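PDB 6N1F: oxidoreductase, 2OG-Fe(II) oxygenase family from Burkholderia pseudomallei, which probably acts as an iron-dependent oxidoreductase of the 2-oxoglutarate and Fe(II) oxygenase family and binds an iron ion. Local coordinates for residues 24-35 with 185-197. Numbering follows the deposited sequence.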
ATOM      1  N   THR A  24      -2.319  -4.677 -25.717  1.00 53.77           N
ATOM      2  CA  THR A  24      -3.520  -4.720 -26.545  1.00 60.26           C
ATOM      3  C   THR A  24      -4.731  -5.132 -25.707  1.00 60.51           C
ATOM      4  O   THR A  24      -5.872  -4.783 -26.034  1.00 58.52           O
ATOM      5  CB  THR A  24      -3.354  -5.691 -27.739  1.00 72.38           C
ATOM      6  OG1 THR A  24      -4.420  -5.498 -28.682  1.00 77.52           O
ATOM      7  CG2 THR A  24      -3.339  -7.145 -27.262  1.00 69.25           C
ATOM      8  N   ALA A  25      -4.469  -5.856 -24.614  1.00 53.07           N
ATOM      9  CA  ALA A  25      -5.511  -6.321 -23.711  1.00 45.78           C
ATOM     10  C   ALA A  25      -5.064  -6.144 -22.266  1.00 38.44           C
ATOM     11  O   ALA A  25      -3.913  -6.419 -21.918  1.00 34.84           O
ATOM     12  CB  ALA A  25      -5.858  -7.785 -23.976  1.00 40.81           C
ATOM     13  N   GLU A  26      -5.970  -5.680 -21.427  1.00 32.44           N
ATOM     14  CA  GLU A  26      -5.659  -5.511 -20.014  1.00 30.68           C
ATOM     15  C   GLU A  26      -6.839  -5.994 -19.186  1.00 28.16           C
ATOM     16  O   GLU A  26      -7.997  -5.775 -19.549  1.00 28.11           O
ATOM     17  CB  GLU A  26      -5.290  -4.048 -19.701  1.00 32.02           C
ATOM     18  CG  GLU A  26      -3.926  -3.664 -20.282  1.00 34.84           C
ATOM     19  CD  GLU A  26      -3.536  -2.219 -20.050  1.00 37.01           C
ATOM     20  OE1 GLU A  26      -4.397  -1.406 -19.655  1.00 36.71           O
ATOM     21  OE2 GLU A  26      -2.356  -1.895 -20.278  1.00 41.60           O
ATOM     22  N   LEU A  27      -6.536  -6.677 -18.087  1.00 26.58           N
ATOM     23  CA  LEU A  27      -7.558  -7.276 -17.238  1.00 25.71           C
ATOM     24  C   LEU A  27      -7.938  -6.271 -16.151  1.00 26.95           C
ATOM     25  O   LEU A  27      -7.115  -5.930 -15.292  1.00 25.79           O
ATOM     26  CB  LEU A  27      -7.037  -8.592 -16.655  1.00 25.60           C
ATOM     27  CG  LEU A  27      -8.026  -9.474 -15.881  1.00 26.03           C
ATOM     28  CD1 LEU A  27      -9.225  -9.857 -16.757  1.00 25.77           C
ATOM     29  CD2 LEU A  27      -7.325 -10.722 -15.344  1.00 23.69           C
ATOM     30  N   HIS A  28      -9.169  -5.765 -16.197  1.00 23.60           N
ATOM     31  CA  HIS A  28      -9.625  -4.803 -15.201  1.00 27.61           C
ATOM     32  C   HIS A  28     -10.364  -5.536 -14.083  1.00 27.54           C
ATOM     33  O   HIS A  28     -11.175  -6.429 -14.345  1.00 27.98           O
ATOM     34  CB  HIS A  28     -10.525  -3.737 -15.829  1.00 24.65           C
ATOM     35  CG  HIS A  28      -9.812  -2.814 -16.777  1.00 29.51           C
ATOM     36  ND1 HIS A  28      -9.939  -1.445 -16.714  1.00 29.08           N
ATOM     37  CD2 HIS A  28      -8.983  -3.064 -17.820  1.00 28.20           C
ATOM     38  CE1 HIS A  28      -9.217  -0.890 -17.670  1.00 39.49           C
ATOM     39  NE2 HIS A  28      -8.618  -1.851 -18.349  1.00 30.83           N
ATOM     40  N   PHE A  29     -10.066  -5.166 -12.844  1.00 25.32           N
ATOM     41  CA  PHE A  29     -10.623  -5.803 -11.658  1.00 23.75           C
ATOM     42  C   PHE A  29     -11.506  -4.811 -10.920  1.00 24.05           C
ATOM     43  O   PHE A  29     -11.157  -3.632 -10.802  1.00 28.73           O
ATOM     44  CB  PHE A  29      -9.521  -6.273 -10.696  1.00 22.50           C
ATOM     45  CG  PHE A  29      -8.793  -7.514 -11.137  1.00 30.04           C
ATOM     46  CD1 PHE A  29      -9.175  -8.759 -10.670  1.00 25.68           C
ATOM     47  CD2 PHE A  29      -7.707  -7.434 -11.999  1.00 32.02           C
ATOM     48  CE1 PHE A  29      -8.496  -9.905 -11.077  1.00 27.28           C
ATOM     49  CE2 PHE A  29      -7.029  -8.575 -12.403  1.00 28.52           C
ATOM     50  CZ  PHE A  29      -7.430  -9.812 -11.943  1.00 22.35           C
ATOM     51  N   ARG A  30     -12.645  -5.288 -10.431  1.00 22.92           N
ATOM     52  CA  ARG A  30     -13.448  -4.547  -9.475  1.00 26.55           C
ATOM     53  C   ARG A  30     -13.039  -4.998  -8.072  1.00 26.28           C
ATOM     54  O   ARG A  30     -12.212  -5.897  -7.918  1.00 20.77           O
ATOM     55  CB  ARG A  30     -14.935  -4.777  -9.746  1.00 28.03           C
ATOM     56  N   CYS A  31     -13.621  -4.384  -7.035  1.00 19.81           N
ATOM     57  CA  CYS A  31     -13.384  -4.857  -5.670  1.00 19.74           C
ATOM     58  C   CYS A  31     -13.898  -6.278  -5.502  1.00 21.34           C
ATOM     59  O   CYS A  31     -14.974  -6.630  -5.993  1.00 24.33           O
ATOM     60  CB  CYS A  31     -14.071  -3.950  -4.643  1.00 20.67           C
ATOM     61  SG  CYS A  31     -13.506  -2.263  -4.641  1.00 28.04           S
ATOM     62  N   ASN A  32     -13.132  -7.097  -4.781  1.00 19.54           N
ATOM     63  CA  ASN A  32     -13.571  -8.452  -4.486  1.00 17.75           C
ATOM     64  C   ASN A  32     -14.767  -8.406  -3.537  1.00 25.13           C
ATOM     65  O   ASN A  32     -14.681  -7.813  -2.459  1.00 22.03           O
ATOM     66  CB  ASN A  32     -12.431  -9.255  -3.878  1.00 21.37           C
ATOM     67  CG  ASN A  32     -12.746 -10.725  -3.800  1.00 28.40           C
ATOM     68  OD1 ASN A  32     -13.764 -11.121  -3.237  1.00 24.26           O
ATOM     69  ND2 ASN A  32     -11.891 -11.547  -4.400  1.00 31.53           N
ATOM     70  N   GLU A  33     -15.885  -9.019  -3.934  1.00 25.50           N
ATOM     71  CA  GLU A  33     -17.133  -8.918  -3.189  1.00 27.85           C
ATOM     72  C   GLU A  33     -17.392 -10.120  -2.286  1.00 20.09           C
ATOM     73  O   GLU A  33     -18.522 -10.306  -1.835  1.00 24.93           O
ATOM     74  CB  GLU A  33     -18.311  -8.737  -4.150  1.00 33.69           C
ATOM     75  CG  GLU A  33     -18.268  -7.461  -4.971  1.00 43.89           C
ATOM     76  CD  GLU A  33     -19.421  -7.360  -5.961  1.00 58.23           C
ATOM     77  OE1 GLU A  33     -19.895  -6.231  -6.197  1.00 64.22           O
ATOM     78  OE2 GLU A  33     -19.855  -8.403  -6.503  1.00 60.18           O
ATOM     79  N   GLY A  34     -16.387 -10.934  -2.023  1.00 19.96           N
ATOM     80  CA  GLY A  34     -16.521 -12.142  -1.239  1.00 24.91           C
ATOM     81  C   GLY A  34     -16.029 -11.946   0.177  1.00 22.19           C
ATOM     82  O   GLY A  34     -16.190 -10.874   0.766  1.00 25.08           O
ATOM     83  N   GLY A  35     -15.400 -12.988   0.720  1.00 24.86           N
ATOM     84  CA  GLY A  35     -14.863 -12.934   2.066  1.00 26.38           C
ATOM     85  C   GLY A  35     -13.392 -13.290   2.121  1.00 34.92           C
ATOM     86  O   GLY A  35     -12.713 -13.291   1.086  1.00 29.56           O
ATOM     87  N   PRO A 185       2.467  -8.759 -14.144  1.00 35.77           N
ATOM     88  CA  PRO A 185       3.071 -10.079 -13.923  1.00 40.51           C
ATOM     89  C   PRO A 185       3.674 -10.625 -15.208  1.00 43.43           C
ATOM     90  O   PRO A 185       3.135 -10.431 -16.300  1.00 41.20           O
ATOM     91  CB  PRO A 185       1.894 -10.934 -13.452  1.00 42.27           C
ATOM     92  CG  PRO A 185       0.704 -10.274 -14.042  1.00 43.75           C
ATOM     93  CD  PRO A 185       0.997  -8.806 -14.104  1.00 35.16           C
ATOM     94  N   GLN A 186       4.807 -11.314 -15.063  1.00 48.39           N
ATOM     95  CA  GLN A 186       5.500 -11.871 -16.218  1.00 46.95           C
ATOM     96  C   GLN A 186       4.568 -12.777 -17.015  1.00 51.67           C
ATOM     97  O   GLN A 186       3.904 -13.656 -16.454  1.00 50.66           O
ATOM     98  CB  GLN A 186       6.738 -12.642 -15.766  1.00 46.68           C
ATOM     99  N   GLY A 187       4.498 -12.530 -18.321  1.00 44.16           N
ATOM    100  CA  GLY A 187       3.744 -13.394 -19.217  1.00 50.25           C
ATOM    101  C   GLY A 187       2.255 -13.431 -18.955  1.00 48.44           C
ATOM    102  O   GLY A 187       1.639 -14.501 -19.033  1.00 54.00           O
ATOM    103  N   ARG A 188       1.661 -12.288 -18.646  1.00 39.73           N
ATOM    104  CA  ARG A 188       0.229 -12.171 -18.416  1.00 44.28           C
ATOM    105  C   ARG A 188      -0.193 -10.778 -18.843  1.00 37.39           C
ATOM    106  O   ARG A 188       0.643  -9.868 -18.912  1.00 38.23           O
ATOM    107  CB  ARG A 188      -0.134 -12.392 -16.938  1.00 46.15           C
ATOM    108  CG  ARG A 188      -0.180 -13.833 -16.458  1.00 52.21           C
ATOM    109  CD  ARG A 188      -0.662 -13.869 -15.006  1.00 59.24           C
ATOM    110  NE  ARG A 188       0.322 -14.458 -14.095  1.00 69.51           N
ATOM    111  CZ  ARG A 188       0.342 -14.277 -12.773  1.00 65.10           C
ATOM    112  NH1 ARG A 188       1.279 -14.865 -12.041  1.00 67.07           N
ATOM    113  NH2 ARG A 188      -0.560 -13.505 -12.177  1.00 49.77           N
ATOM    114  N   PRO A 189      -1.478 -10.567 -19.121  1.00 40.39           N
ATOM    115  CA  PRO A 189      -1.953  -9.204 -19.309  1.00 33.90           C
ATOM    116  C   PRO A 189      -1.720  -8.394 -18.053  1.00 33.11           C
ATOM    117  O   PRO A 189      -1.698  -8.941 -16.934  1.00 28.40           O
ATOM    118  CB  PRO A 189      -3.452  -9.387 -19.591  1.00 29.33           C
ATOM    119  CG  PRO A 189      -3.568 -10.791 -20.076  1.00 39.07           C
ATOM    120  CD  PRO A 189      -2.544 -11.559 -19.329  1.00 37.53           C
ATOM    121  N   PRO A 190      -1.533  -7.083 -18.184  1.00 32.88           N
ATOM    122  CA  PRO A 190      -1.535  -6.215 -17.002  1.00 24.51           C
ATOM    123  C   PRO A 190      -2.860  -6.313 -16.252  1.00 33.95           C
ATOM    124  O   PRO A 190      -3.925  -6.466 -16.856  1.00 22.85           O
ATOM    125  CB  PRO A 190      -1.332  -4.812 -17.587  1.00 25.42           C
ATOM    126  CG  PRO A 190      -0.790  -5.020 -18.958  1.00 31.32           C
ATOM    127  CD  PRO A 190      -1.316  -6.336 -19.433  1.00 35.61           C
ATOM    128  N   ASN A 191      -2.780  -6.226 -14.919  1.00 27.07           N
ATOM    129  CA  ASN A 191      -3.946  -6.187 -14.032  1.00 23.35           C
ATOM    130  C   ASN A 191      -4.177  -4.756 -13.558  1.00 23.12           C
ATOM    131  O   ASN A 191      -3.339  -4.191 -12.846  1.00 22.84           O
ATOM    132  CB  ASN A 191      -3.740  -7.124 -12.836  1.00 22.20           C
ATOM    133  CG  ASN A 191      -3.423  -8.539 -13.265  1.00 25.89           C
ATOM    134  OD1 ASN A 191      -3.896  -8.995 -14.301  1.00 33.46           O
ATOM    135  ND2 ASN A 191      -2.612  -9.235 -12.487  1.00 28.59           N
ATOM    136  N   VAL A 192      -5.320  -4.183 -13.925  1.00 22.52           N
ATOM    137  CA  VAL A 192      -5.610  -2.769 -13.710  1.00 23.18           C
ATOM    138  C   VAL A 192      -6.601  -2.627 -12.565  1.00 24.01           C
ATOM    139  O   VAL A 192      -7.675  -3.243 -12.589  1.00 23.11           O
ATOM    140  CB  VAL A 192      -6.172  -2.116 -14.986  1.00 22.64           C
ATOM    141  CG1 VAL A 192      -6.497  -0.641 -14.731  1.00 17.03           C
ATOM    142  CG2 VAL A 192      -5.197  -2.260 -16.120  1.00 18.77           C
ATOM    143  N   PHE A 193      -6.267  -1.778 -11.590  1.00 17.82           N
ATOM    144  CA  PHE A 193      -7.115  -1.533 -10.429  1.00 22.44           C
ATOM    145  C   PHE A 193      -7.350  -0.040 -10.314  1.00 16.42           C
ATOM    146  O   PHE A 193      -6.394   0.723 -10.150  1.00 20.71           O
ATOM    147  CB  PHE A 193      -6.476  -2.058  -9.135  1.00 29.29           C
ATOM    148  CG  PHE A 193      -6.276  -3.538  -9.121  1.00 27.34           C
ATOM    149  CD1 PHE A 193      -7.166  -4.364  -8.462  1.00 16.60           C
ATOM    150  CD2 PHE A 193      -5.190  -4.103  -9.771  1.00 25.64           C
ATOM    151  CE1 PHE A 193      -6.969  -5.731  -8.464  1.00 18.04           C
ATOM    152  CE2 PHE A 193      -4.993  -5.453  -9.782  1.00 23.23           C
ATOM    153  CZ  PHE A 193      -5.890  -6.278  -9.124  1.00 22.64           C
ATOM    154  N   ALA A 194      -8.618   0.365 -10.391  1.00 14.16           N
ATOM    155  CA  ALA A 194      -9.046   1.739 -10.165  1.00 22.43           C
ATOM    156  C   ALA A 194      -9.562   1.858  -8.738  1.00 25.17           C
ATOM    157  O   ALA A 194     -10.607   1.278  -8.424  1.00 30.72           O
ATOM    158  CB  ALA A 194     -10.140   2.126 -11.154  1.00 22.81           C
ATOM    159  N   PRO A 195      -8.888   2.553  -7.855  1.00 27.93           N
ATOM    160  CA  PRO A 195      -9.295   2.507  -6.450  1.00 32.11           C
ATOM    161  C   PRO A 195     -10.163   3.693  -6.105  1.00 36.24           C
ATOM    162  O   PRO A 195     -10.009   4.769  -6.685  1.00 37.52           O
ATOM    163  CB  PRO A 195      -7.956   2.547  -5.706  1.00 36.45           C
ATOM    164  CG  PRO A 195      -7.122   3.445  -6.580  1.00 42.33           C
ATOM    165  CD  PRO A 195      -7.609   3.260  -8.021  1.00 36.51           C
ATOM    166  N   ALA A 196     -11.090   3.503  -5.179  1.00 32.00           N
ATOM    167  CA  ALA A 196     -11.914   4.583  -4.675  1.00 26.87           C
ATOM    168  C   ALA A 196     -11.577   4.812  -3.210  1.00 21.82           C
ATOM    169  O   ALA A 196     -10.825   4.052  -2.589  1.00 19.49           O
ATOM    170  CB  ALA A 196     -13.404   4.268  -4.864  1.00 24.07           C
ATOM    171  N   TYR A 197     -12.128   5.886  -2.664  1.00 20.27           N
ATOM    172  CA  TYR A 197     -11.922   6.184  -1.255  1.00 23.07           C
ATOM    173  C   TYR A 197     -12.270   4.977  -0.405  1.00 23.07           C
ATOM    174  O   TYR A 197     -13.309   4.344  -0.600  1.00 27.83           O
ATOM    175  CB  TYR A 197     -12.778   7.377  -0.816  1.00 20.64           C
ATOM    176  CG  TYR A 197     -12.571   7.684   0.653  1.00 22.19           C
ATOM    177  CD1 TYR A 197     -11.446   8.367   1.074  1.00 22.01           C
ATOM    178  CD2 TYR A 197     -13.478   7.257   1.614  1.00 24.92           C
ATOM    179  CE1 TYR A 197     -11.240   8.647   2.403  1.00 29.81           C
ATOM    180  CE2 TYR A 197     -13.283   7.535   2.956  1.00 27.94           C
ATOM    181  CZ  TYR A 197     -12.156   8.228   3.341  1.00 26.76           C
ATOM    182  OH  TYR A 197     -11.938   8.507   4.662  1.00 27.78           O
TER
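L27 and H28 pair in parallel with N191 and V192, so that the N-terminal strand 27-29 lies along strand 191-193 as an edge strand of this chain's sheet. Three backbone hydrogen bonds join them: L27 N to P190 O (2.9 Å), V192 N to L27 O (2.9 Å, nearly straight at 172°) and F29 N to V192 O (3.1 Å). The side chains sort onto two faces. On one, V192 CB sits 4.0 Å from the centroid of the H28 imidazole, almost on the ring normal, in a CH-pi contact. With CG2 anti to its carbonyl carbon, V192 directs this methyl back to E26. The E26 side chain also crosses P190 at about a right angle, its CG 3.7 Å from P190 CG; the E26 carboxylate is held by a salt bridge to R212. On the other face, the F29 and F193 rings are nearly parallel, planes 5° apart, but offset, with little of one lying over the other; the closest touch is F29 CB to F193 CE1, 3.4 Å. The F29 ring turns its edge to N191 OD1, the amide standing almost perpendicular to it, and F193 also touches T48 and M50 of strand 48-51. Strand 191-193 continues through 181-184 to 208-211, which carries the iron ligand H209. Strand 27-29 is thus an N-terminal addition to the edge of one sheet of the double-stranded β-helix (jelly-roll), the fold of 2OG-Fe(II) oxygenases.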